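Local structure of aminopeptidase (5IB9) at residues Q23-A28 and V41-Q46; A246-L251 and F298-V303. The protein probably acts as a zinc-dependent M28-family aminopeptidase that removes residues from peptide N termini, and carries a protease-associated domain beside its catalytic fold. All coordinates share one frame; numbering follows the deposited sequence.

Contact 1: residues Q23-A28 and V41-Q46; sequences QFLSQA and VRYIEQ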
loop_
_atom_site.group_PDB
_atom_site.type_symbol
_atom_site.label_atom_id
_atom_site.label_comp_id
_atom_site.label_asym_id
_atom_site.label_seq_id
_atom_site.Cartn_x
_atom_site.Cartn_y
_atom_site.Cartn_z
ATOM N N GLN A 23 16.247 -28.329 0.198
ATOM C CA GLN A 23 16.226 -29.250 1.347
ATOM C C GLN A 23 16.100 -28.403 2.623
ATOM O O GLN A 23 15.241 -28.738 3.464
ATOM C CB GLN A 23 17.558 -29.965 1.388
ATOM C CG GLN A 23 17.602 -31.043 2.501
ATOM C CD GLN A 23 18.885 -31.880 2.345
ATOM O OE1 GLN A 23 19.985 -31.357 2.064
ATOM N NE2 GLN A 23 18.744 -33.181 2.477
ATOM N N PHE A 24 16.874 -27.321 2.700
ATOM C CA PHE A 24 16.786 -26.453 3.923
ATOM C C PHE A 24 15.365 -25.887 4.047
ATOM O O PHE A 24 14.723 -25.909 5.125
ATOM C CB PHE A 24 17.881 -25.342 3.948
ATOM C CG PHE A 24 17.736 -24.468 5.150
ATOM C CD1 PHE A 24 18.250 -24.897 6.394
ATOM C CD2 PHE A 24 16.896 -23.312 5.080
ATOM C CE1 PHE A 24 17.926 -24.134 7.573
ATOM C CE2 PHE A 24 16.533 -22.530 6.241
ATOM C CZ PHE A 24 17.143 -22.990 7.489
ATOM N N LEU A 25 14.855 -25.232 2.961
ATOM C CA LEU A 25 13.648 -24.456 3.042
ATOM C C LEU A 25 12.370 -25.279 3.268
ATOM O O LEU A 25 11.405 -24.840 3.850
ATOM C CB LEU A 25 13.490 -23.517 1.763
ATOM C CG LEU A 25 14.559 -22.421 1.741
ATOM C CD1 LEU A 25 14.345 -21.834 0.367
ATOM C CD2 LEU A 25 14.328 -21.394 2.817
ATOM N N SER A 26 12.411 -26.514 2.713
ATOM C CA SER A 26 11.188 -27.298 2.682
ATOM C C SER A 26 11.110 -28.298 3.858
ATOM O O SER A 26 10.324 -29.270 3.782
ATOM C CB SER A 26 11.065 -28.076 1.320
ATOM O OG SER A 26 12.120 -28.983 1.097
ATOM N N GLN A 27 11.839 -28.028 4.941
ATOM C CA GLN A 27 11.626 -28.845 6.169
ATOM C C GLN A 27 10.256 -28.640 6.788
ATOM O O GLN A 27 9.771 -29.481 7.627
ATOM C CB GLN A 27 12.708 -28.545 7.206
ATOM C CG GLN A 27 14.100 -28.876 6.747
ATOM C CD GLN A 27 15.158 -28.427 7.732
ATOM O OE1 GLN A 27 15.554 -29.224 8.648
ATOM N NE2 GLN A 27 15.664 -27.213 7.557
ATOM N N ALA A 28 9.574 -27.530 6.469
ATOM C CA ALA A 28 8.275 -27.269 6.954
ATOM C C ALA A 28 7.637 -26.213 6.019
ATOM O O ALA A 28 8.378 -25.444 5.382
ATOM C CB ALA A 28 8.347 -26.709 8.456
ATOM N N VAL A 41 13.561 -16.037 5.329
ATOM C CA VAL A 41 14.123 -14.682 5.059
ATOM C C VAL A 41 15.557 -14.590 5.581
ATOM O O VAL A 41 16.460 -14.140 4.857
ATOM C CB VAL A 41 13.199 -13.621 5.684
ATOM C CG1 VAL A 41 13.962 -12.305 5.847
ATOM C CG2 VAL A 41 11.956 -13.537 4.875
ATOM N N ARG A 42 15.790 -15.057 6.844
ATOM C CA ARG A 42 17.120 -14.991 7.358
ATOM C C ARG A 42 18.073 -15.840 6.587
ATOM O O ARG A 42 19.267 -15.504 6.380
ATOM C CB ARG A 42 17.095 -15.423 8.828
ATOM C CG ARG A 42 16.479 -14.370 9.729
ATOM C CD ARG A 42 17.629 -13.531 10.232
ATOM N NE ARG A 42 17.629 -12.355 9.394
ATOM C CZ ARG A 42 16.797 -11.339 9.567
ATOM N NH1 ARG A 42 15.903 -11.423 10.537
ATOM N NH2 ARG A 42 16.893 -10.245 8.767
ATOM N N TYR A 43 17.647 -17.055 6.201
ATOM C CA TYR A 43 18.486 -17.973 5.472
ATOM C C TYR A 43 18.892 -17.383 4.140
ATOM O O TYR A 43 20.083 -17.455 3.708
ATOM C CB TYR A 43 17.737 -19.301 5.325
ATOM C CG TYR A 43 18.526 -20.328 4.517
ATOM C CD1 TYR A 43 19.470 -21.182 5.104
ATOM C CD2 TYR A 43 18.324 -20.439 3.097
ATOM C CE1 TYR A 43 20.196 -22.155 4.331
ATOM C CE2 TYR A 43 19.033 -21.362 2.321
ATOM C CZ TYR A 43 19.899 -22.274 2.976
ATOM O OH TYR A 43 20.562 -23.221 2.219
ATOM N N ILE A 44 17.844 -16.894 3.408
ATOM C CA ILE A 44 18.039 -16.247 2.078
ATOM C C ILE A 44 19.023 -15.079 2.177
ATOM O O ILE A 44 20.013 -15.038 1.401
ATOM C CB ILE A 44 16.705 -15.916 1.444
ATOM C CG1 ILE A 44 16.025 -17.277 1.157
ATOM C CG2 ILE A 44 16.938 -15.127 0.105
ATOM C CD1 ILE A 44 14.515 -17.112 0.927
ATOM N N GLU A 45 18.787 -14.246 3.175
ATOM C CA GLU A 45 19.709 -13.103 3.364
ATOM C C GLU A 45 21.138 -13.597 3.577
ATOM O O GLU A 45 22.096 -13.053 2.930
ATOM C CB GLU A 45 19.161 -12.371 4.634
ATOM C CG GLU A 45 20.269 -11.370 5.083
ATOM C CD GLU A 45 19.868 -10.684 6.397
ATOM O OE1 GLU A 45 18.865 -10.998 6.996
ATOM O OE2 GLU A 45 20.712 -9.859 6.753
ATOM N N GLN A 46 21.336 -14.607 4.417
ATOM C CA GLN A 46 22.680 -15.163 4.665
ATOM C C GLN A 46 23.320 -15.688 3.432
ATOM O O GLN A 46 24.516 -15.475 3.216
ATOM C CB GLN A 46 22.631 -16.228 5.756
ATOM C CG GLN A 46 24.024 -16.887 6.003
ATOM C CD GLN A 46 25.083 -15.882 6.396
ATOM O OE1 GLN A 46 24.810 -14.823 7.038
ATOM N NE2 GLN A 46 26.321 -16.227 6.075
#
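F24 and Y43 share one torsional choice, each with CG anti to the backbone N (chi1 178° in both), and from facing helices this sends the two rings past one another in opposite directions until they overlap, an example of matched rotations aligning two rings. The result is an offset (parallel-displaced) stack between helix 15-25 and helix 35-50, two of the N-terminal helices that come before the first strand, 55-66. The ring planes are only 7° apart, with centroids separated by 4.0 Å. The overlap is not symmetrical: F24 CD2 stands over the centre of the tyrosine ring, whereas Y43 CD1 lies toward the rim of the phenylalanine, 3.3 Å from F24 CD2. F24 CB continues the contact toward the phenol end, making an off-centre CH-pi approach 4.3 Å from the Y43 ring centroid. L25 is the buried member, reaching Y43 CD2 with its CD2 methyl at 4.1 Å while resting on A242 and V245 of helix 238-256. Replacing Y43 by a serine would probably open a gap between the two helices, leaving one face of F24 without its stacking partner. The stack lies at the very end of helix 15-25, where S26 is the first residue to abandon helical angles. On the other helix, R42 grips OE1 of E45 side-on with NE and NH2 in a salt bridge, and the carboxylate has a second cation, K49, on OE2. Past the helix end, the side-chain amide of Q27 turns back, and its NE2 donates to a lone pair of F24 O in the carbonyl plane, at 2.9 Å.

Contact 2: residues A246-L251 and F298-V303; sequences AVTLEL and FQLDMV. With ZN (zinc ion), chain C; BES (2-(3-amino-2-hydroxy-4-phenyl-butyrylamino)-4-methyl-pentanoic acid), chain H.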
loop_
_atom_site.group_PDB
_atom_site.type_symbol
_atom_site.label_atom_id
_atom_site.label_comp_id
_atom_site.label_asym_id
_atom_site.label_seq_id
_atom_site.Cartn_x
_atom_site.Cartn_y
_atom_site.Cartn_z
ATOM N N ALA A 246 15.845 -21.229 -4.944
ATOM C CA ALA A 246 17.138 -21.838 -5.147
ATOM C C ALA A 246 17.848 -21.420 -6.439
ATOM O O ALA A 246 19.069 -21.168 -6.487
ATOM C CB ALA A 246 16.978 -23.393 -5.186
ATOM N N VAL A 247 17.041 -21.279 -7.526
ATOM C CA VAL A 247 17.621 -20.743 -8.822
ATOM C C VAL A 247 18.011 -19.268 -8.687
ATOM O O VAL A 247 19.030 -18.854 -9.159
ATOM C CB VAL A 247 16.633 -20.941 -9.993
ATOM C CG1 VAL A 247 17.212 -20.406 -11.317
ATOM C CG2 VAL A 247 16.359 -22.479 -10.130
ATOM N N THR A 248 17.212 -18.505 -7.950
ATOM C CA THR A 248 17.501 -17.082 -7.707
ATOM C C THR A 248 18.867 -16.935 -6.970
ATOM O O THR A 248 19.701 -16.178 -7.437
ATOM C CB THR A 248 16.392 -16.407 -6.923
ATOM O OG1 THR A 248 15.174 -16.439 -7.692
ATOM C CG2 THR A 248 16.718 -14.877 -6.690
ATOM N N LEU A 249 19.050 -17.704 -5.902
ATOM C CA LEU A 249 20.312 -17.669 -5.121
ATOM C C LEU A 249 21.455 -18.137 -5.990
ATOM O O LEU A 249 22.476 -17.506 -5.992
ATOM C CB LEU A 249 20.141 -18.538 -3.861
ATOM C CG LEU A 249 19.314 -17.975 -2.753
ATOM C CD1 LEU A 249 19.210 -19.030 -1.650
ATOM C CD2 LEU A 249 20.023 -16.707 -2.184
ATOM N N GLU A 250 21.222 -19.249 -6.705
ATOM C CA GLU A 250 22.323 -19.820 -7.461
ATOM C C GLU A 250 22.764 -18.845 -8.567
ATOM O O GLU A 250 23.962 -18.685 -8.877
ATOM C CB GLU A 250 22.002 -21.217 -7.916
ATOM C CG GLU A 250 23.195 -21.867 -8.723
ATOM C CD GLU A 250 24.539 -22.035 -8.005
ATOM O OE1 GLU A 250 24.706 -21.828 -6.780
ATOM O OE2 GLU A 250 25.483 -22.352 -8.780
ATOM N N LEU A 251 21.813 -18.210 -9.266
ATOM C CA LEU A 251 22.200 -17.296 -10.294
ATOM C C LEU A 251 22.877 -16.076 -9.654
ATOM O O LEU A 251 23.819 -15.478 -10.264
ATOM C CB LEU A 251 21.011 -16.810 -11.199
ATOM C CG LEU A 251 20.521 -18.021 -12.035
ATOM C CD1 LEU A 251 19.318 -17.535 -12.796
ATOM C CD2 LEU A 251 21.575 -18.554 -12.998
ATOM N N PHE A 298 12.424 -11.273 -14.618
ATOM C CA PHE A 298 12.337 -12.768 -14.742
ATOM C C PHE A 298 11.797 -13.318 -13.464
ATOM O O PHE A 298 12.423 -13.205 -12.440
ATOM C CB PHE A 298 13.696 -13.370 -15.014
ATOM C CG PHE A 298 14.331 -12.956 -16.320
ATOM C CD1 PHE A 298 14.508 -13.960 -17.327
ATOM C CD2 PHE A 298 14.793 -11.660 -16.575
ATOM C CE1 PHE A 298 15.108 -13.624 -18.520
ATOM C CE2 PHE A 298 15.402 -11.336 -17.810
ATOM C CZ PHE A 298 15.566 -12.306 -18.769
ATOM N N GLN A 299 10.611 -13.910 -13.472
ATOM C CA GLN A 299 10.018 -14.571 -12.306
ATOM C C GLN A 299 10.149 -16.097 -12.337
ATOM O O GLN A 299 9.859 -16.699 -13.383
ATOM C CB GLN A 299 8.540 -14.191 -12.197
ATOM C CG GLN A 299 7.810 -14.983 -11.086
ATOM C CD GLN A 299 8.217 -14.563 -9.645
ATOM O OE1 GLN A 299 8.998 -13.682 -9.442
ATOM N NE2 GLN A 299 7.600 -15.149 -8.635
ATOM N N LEU A 300 10.753 -16.670 -11.302
ATOM C CA LEU A 300 10.989 -18.168 -11.283
ATOM C C LEU A 300 10.040 -18.733 -10.234
ATOM O O LEU A 300 10.140 -18.445 -9.042
ATOM C CB LEU A 300 12.451 -18.360 -10.801
ATOM C CG LEU A 300 13.559 -17.758 -11.706
ATOM C CD1 LEU A 300 14.790 -17.690 -10.911
ATOM C CD2 LEU A 300 13.823 -18.923 -12.733
ATOM N N ASP A 301 9.067 -19.505 -10.731
ATOM C CA ASP A 301 8.055 -20.130 -9.776
ATOM C C ASP A 301 7.737 -21.511 -10.348
ATOM O O ASP A 301 7.190 -21.591 -11.459
ATOM C CB ASP A 301 6.851 -19.246 -9.799
ATOM C CG ASP A 301 5.872 -19.463 -8.586
ATOM O OD1 ASP A 301 6.077 -20.444 -7.859
ATOM O OD2 ASP A 301 5.006 -18.628 -8.248
ATOM N N MET A 302 8.026 -22.517 -9.543
ATOM C CA MET A 302 7.874 -23.926 -9.880
ATOM C C MET A 302 8.745 -24.365 -11.032
ATOM O O MET A 302 8.273 -24.546 -12.112
ATOM C CB MET A 302 6.395 -24.227 -10.089
ATOM C CG MET A 302 5.711 -24.069 -8.837
ATOM S SD MET A 302 3.884 -24.178 -8.852
ATOM C CE MET A 302 3.630 -25.776 -9.587
ATOM N N VAL A 303 10.025 -24.529 -10.734
ATOM C CA VAL A 303 11.009 -24.747 -11.769
ATOM C C VAL A 303 11.932 -25.954 -11.491
ATOM O O VAL A 303 13.024 -26.064 -12.039
ATOM C CB VAL A 303 11.934 -23.509 -11.983
ATOM C CG1 VAL A 303 11.079 -22.364 -12.618
ATOM C CG2 VAL A 303 12.580 -22.988 -10.620
HETATM ZN ZN ZN C . 4.462 -20.101 -6.554
HETATM N N2 BES H . 3.021 -20.834 -8.550
HETATM C C1 BES H . 1.634 -20.426 -8.327
HETATM C C6 BES H . 1.063 -19.933 -9.654
HETATM C C7 BES H . 0.804 -20.954 -10.758
HETATM C C8 BES H . 0.302 -22.254 -10.503
HETATM C C12 BES H . 1.047 -20.552 -12.090
HETATM C C9 BES H . 0.052 -23.128 -11.583
HETATM C C11 BES H . 0.801 -21.437 -13.178
HETATM C C10 BES H . 0.310 -22.724 -12.909
HETATM C C2 BES H . 1.574 -19.335 -7.252
HETATM O O2 BES H . 2.432 -19.884 -6.253
HETATM C C3 BES H . 0.162 -19.319 -6.777
HETATM O O3 BES H . -0.256 -20.312 -6.192
HETATM N N1 BES H . -0.559 -18.298 -7.089
HETATM C C4 BES H . -1.976 -18.280 -6.713
HETATM C C13 BES H . -2.461 -16.941 -7.239
HETATM C C14 BES H . -1.795 -15.725 -6.586
HETATM C C15 BES H . -2.534 -14.531 -7.176
HETATM C C16 BES H . -1.803 -15.728 -5.056
HETATM C C5 BES H . -2.815 -19.311 -7.458
HETATM O O1 BES H . -3.953 -19.617 -6.995
HETATM O O4 BES H . -2.426 -19.850 -8.510
#
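T248 OG1 is held by two polar partners, G244 O one turn back in its own helix and S227 OG, and it also touches the strand segment, with the CD1 methyl of L300 3.5 Å away. That methyl is shared. V247 CG1, anti to its own backbone N (chi1 -180°), comes within 3.7 Å of L300 CD1, the two side chains crossing at about a right angle. The other valine branch, V247 CG2, meets V303 CG2 at 3.8 Å, so one helix residue spans both the strand and the loop that follows it. The M28 peptidases pack helices against a central sheet. Here helix 238-256 covers strand 294-300, which runs parallel to strands 222-228 and 358-364, while V388 of helix 382-400 also touches L300. Where the strand ends, D301 leaves the apolar layer and binds zinc through both carboxylate oxygens, OD1 at 2.1 Å and OD2 at 2.3 Å. H228 and D240 complete the protein side of this site, and S346 is hydrogen-bonded to D301 OD2. The inhibitor bestatin (BES) chelates the same metal with its hydroxyl O2, 2.1 Å from the zinc, and its amine N2, at a longer 2.6 Å. The following residue, M302, brings its SD to 3.5 Å from BES N2.

Read from the N terminus, contact 1 comes first: helix 15-25 ends, the chain turns through a short connection and returns along helix 35-50, closing a small loop. Contact 2 follows much later and closes a longer excursion, from helix 238-256 through strand 263-269 and helices 277-283 and 288-293 to strand 294-300. The two loops lie in series, neither nesting nor crossing. In space, however, they meet, with I44 O 4.0 Å from L249 CD2. Helix 238-256 is the common element: I44 leans on its V245, while M18 of helix 15-25 touches V247. The N-terminal helices are thereby joined to the layer backing the strand whose following residue, D301, binds zinc.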